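Local coordinates for protein 3-hydroxyisobutyryl-CoA hydrolase (Mycobacterium thermoresistibile, PDB 4HDT) that probably hydrolyses the thioester of 3-hydroxyisobutyryl-CoA to give 3-hydroxyisobutyrate and free coenzyme A, as a member of the crotonase-like family, at residues V129-T135 with A186-H192. Sequence-based numbering, arbitrary orientation.
With ZN (zinc ion), chain C.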
loop_
_atom_site.group_PDB
_atom_site.type_symbol
_atom_site.label_atom_id
_atom_site.label_comp_id
_atom_site.label_asym_id
_atom_site.label_seq_id
_atom_site.Cartn_x
_atom_site.Cartn_y
_atom_site.Cartn_z
ATOM N N VAL A 129 -15.562 0.761 -2.530
ATOM C CA VAL A 129 -15.821 1.889 -3.427
ATOM C C VAL A 129 -14.592 2.808 -3.406
ATOM O O VAL A 129 -14.516 3.804 -2.647
ATOM C CB VAL A 129 -17.079 2.684 -3.088
ATOM C CG1 VAL A 129 -17.402 3.682 -4.189
ATOM C CG2 VAL A 129 -18.266 1.756 -2.912
ATOM N N ARG A 130 -13.634 2.479 -4.277
ATOM C CA ARG A 130 -12.296 3.075 -4.217
ATOM C C ARG A 130 -12.169 4.138 -5.286
ATOM O O ARG A 130 -12.264 3.833 -6.473
ATOM C CB ARG A 130 -11.253 1.994 -4.435
ATOM C CG ARG A 130 -11.296 0.880 -3.357
ATOM C CD ARG A 130 -10.441 -0.314 -3.678
ATOM N NE ARG A 130 -10.866 -0.954 -4.929
ATOM C CZ ARG A 130 -10.128 -1.851 -5.573
ATOM N NH1 ARG A 130 -8.986 -2.271 -5.053
ATOM N NH2 ARG A 130 -10.526 -2.343 -6.743
ATOM N N VAL A 131 -12.007 5.363 -4.831
ATOM C CA VAL A 131 -12.024 6.543 -5.737
ATOM C C VAL A 131 -10.618 7.135 -5.839
ATOM O O VAL A 131 -9.929 7.350 -4.809
ATOM C CB VAL A 131 -12.986 7.619 -5.214
ATOM C CG1 VAL A 131 -12.975 8.848 -6.108
ATOM C CG2 VAL A 131 -14.415 7.049 -5.055
ATOM N N VAL A 132 -10.167 7.334 -7.067
ATOM C CA VAL A 132 -8.922 8.065 -7.333
ATOM C C VAL A 132 -9.229 9.281 -8.169
ATOM O O VAL A 132 -10.347 9.446 -8.666
ATOM C CB VAL A 132 -7.852 7.183 -8.025
ATOM C CG1 VAL A 132 -7.271 6.148 -7.060
ATOM C CG2 VAL A 132 -8.441 6.488 -9.241
ATOM N N THR A 133 -8.254 10.192 -8.286
ATOM C CA THR A 133 -8.492 11.470 -8.933
ATOM C C THR A 133 -7.370 11.771 -9.926
ATOM O O THR A 133 -6.449 10.958 -10.099
ATOM C CB THR A 133 -8.498 12.635 -7.913
ATOM O OG1 THR A 133 -7.135 12.873 -7.455
ATOM C CG2 THR A 133 -9.392 12.345 -6.721
ATOM N N ASP A 134 -7.416 12.959 -10.521
ATOM C CA ASP A 134 -6.379 13.369 -11.432
ATOM C C ASP A 134 -5.066 13.790 -10.744
ATOM O O ASP A 134 -4.092 14.119 -11.453
ATOM C CB ASP A 134 -6.864 14.458 -12.378
ATOM C CG ASP A 134 -7.502 15.630 -11.683
ATOM O OD1 ASP A 134 -7.724 15.550 -10.459
ATOM O OD2 ASP A 134 -7.792 16.647 -12.369
ATOM N N THR A 135 -5.057 13.850 -9.414
ATOM C CA THR A 135 -3.819 14.173 -8.676
ATOM C C THR A 135 -3.249 12.958 -7.987
ATOM O O THR A 135 -2.190 13.045 -7.342
ATOM C CB THR A 135 -4.052 15.269 -7.608
ATOM O OG1 THR A 135 -4.917 14.729 -6.579
ATOM C CG2 THR A 135 -4.669 16.518 -8.262
ATOM N N ALA A 186 -8.062 0.464 -7.487
ATOM C CA ALA A 186 -9.183 1.399 -7.364
ATOM C C ALA A 186 -10.231 1.077 -8.424
ATOM O O ALA A 186 -9.945 0.325 -9.356
ATOM C CB ALA A 186 -8.696 2.847 -7.503
ATOM N N ASP A 187 -11.380 1.705 -8.269
ATOM C CA ASP A 187 -12.597 1.408 -9.035
ATOM C C ASP A 187 -13.085 2.605 -9.908
ATOM O O ASP A 187 -13.602 2.387 -11.010
ATOM C CB ASP A 187 -13.703 1.043 -8.057
ATOM C CG ASP A 187 -13.342 -0.141 -7.144
ATOM O OD1 ASP A 187 -13.019 -1.244 -7.708
ATOM O OD2 ASP A 187 -13.427 0.037 -5.894
ATOM N N HIS A 188 -13.022 3.827 -9.371
ATOM C CA HIS A 188 -13.718 4.983 -9.952
ATOM C C HIS A 188 -12.774 6.196 -9.957
ATOM O O HIS A 188 -11.902 6.312 -9.099
ATOM C CB HIS A 188 -14.948 5.360 -9.155
ATOM C CG HIS A 188 -15.887 4.209 -8.904
ATOM N ND1 HIS A 188 -16.651 3.669 -9.895
ATOM C CD2 HIS A 188 -16.147 3.498 -7.782
ATOM C CE1 HIS A 188 -17.365 2.664 -9.402
ATOM N NE2 HIS A 188 -17.074 2.540 -8.121
ATOM N N TYR A 189 -12.990 7.036 -10.947
ATOM C CA TYR A 189 -12.183 8.264 -11.171
ATOM C C TYR A 189 -13.051 9.514 -11.071
ATOM O O TYR A 189 -14.097 9.605 -11.734
ATOM C CB TYR A 189 -11.526 8.184 -12.531
ATOM C CG TYR A 189 -10.823 9.439 -12.974
ATOM C CD1 TYR A 189 -9.503 9.693 -12.619
ATOM C CD2 TYR A 189 -11.497 10.360 -13.744
ATOM C CE1 TYR A 189 -8.877 10.850 -13.072
ATOM C CE2 TYR A 189 -10.903 11.503 -14.179
ATOM C CZ TYR A 189 -9.599 11.740 -13.846
ATOM O OH TYR A 189 -9.056 12.905 -14.311
ATOM N N VAL A 190 -12.641 10.456 -10.211
ATOM C CA VAL A 190 -13.374 11.695 -9.971
ATOM C C VAL A 190 -12.290 12.787 -9.929
ATOM O O VAL A 190 -11.371 12.672 -9.118
ATOM C CB VAL A 190 -14.136 11.707 -8.608
ATOM C CG1 VAL A 190 -14.790 13.063 -8.342
ATOM C CG2 VAL A 190 -15.236 10.654 -8.554
ATOM N N PRO A 191 -12.379 13.829 -10.791
ATOM C CA PRO A 191 -11.377 14.934 -10.705
ATOM C C PRO A 191 -11.298 15.586 -9.316
ATOM O O PRO A 191 -12.275 15.670 -8.612
ATOM C CB PRO A 191 -11.852 15.926 -11.789
ATOM C CG PRO A 191 -12.769 15.162 -12.682
ATOM C CD PRO A 191 -13.362 14.054 -11.867
ATOM N N HIS A 192 -10.099 16.026 -8.917
ATOM C CA HIS A 192 -9.836 16.539 -7.555
ATOM C C HIS A 192 -10.780 17.659 -7.022
ATOM O O HIS A 192 -11.111 17.726 -5.809
ATOM C CB HIS A 192 -8.391 17.017 -7.497
ATOM C CG HIS A 192 -8.046 17.646 -6.190
ATOM N ND1 HIS A 192 -7.446 16.945 -5.178
ATOM C CD2 HIS A 192 -8.314 18.873 -5.701
ATOM C CE1 HIS A 192 -7.296 17.741 -4.132
ATOM N NE2 HIS A 192 -7.847 18.903 -4.420
HETATM ZN ZN ZN C . -8.238 20.390 -3.096
HETATM O O HOH W 1 -9.762 19.578 -2.025
#
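A186 enters the interface with its methyl group against V132 (CB to CG1 3.6 Å), while its backbone N lies over one face of the R130 guanidinium. D187 grips R130 in a bidentate salt bridge, R130 NE to D187 OD2 and R130 NH2 to D187 OD1 both measuring 2.9 Å, with R130 NH1 held by the carbonyls of A125 and G184; D187 OD2 also accepts from R130 N. R130 O accepts from D187 N (2.9 Å) and from H188 N (3.0 Å), the latter being the first bond of the parallel pairing, which continues with V132 N to H188 O and V190 N to V132 O, each 2.9 Å. This pairing places 188-189 as the edge strand beside 129-132 in the central sheet of the crotonase fold. The Y189 ring lies against the backbone after strand 129-132, CE1 3.6 Å from T133 C, and its OH touches D134 CB (3.3 Å). V190 CG2 packs on V131 CG1 (3.8 Å), and I195 of helix 195-205 covers both valines. Past P191, D134 OD1 accepts from H192 N (2.9 Å). The H192 ring, hydrogen-bonded through ND1 to D113, binds zinc with NE2 at 2.0 Å; E64 and a water are further ligands.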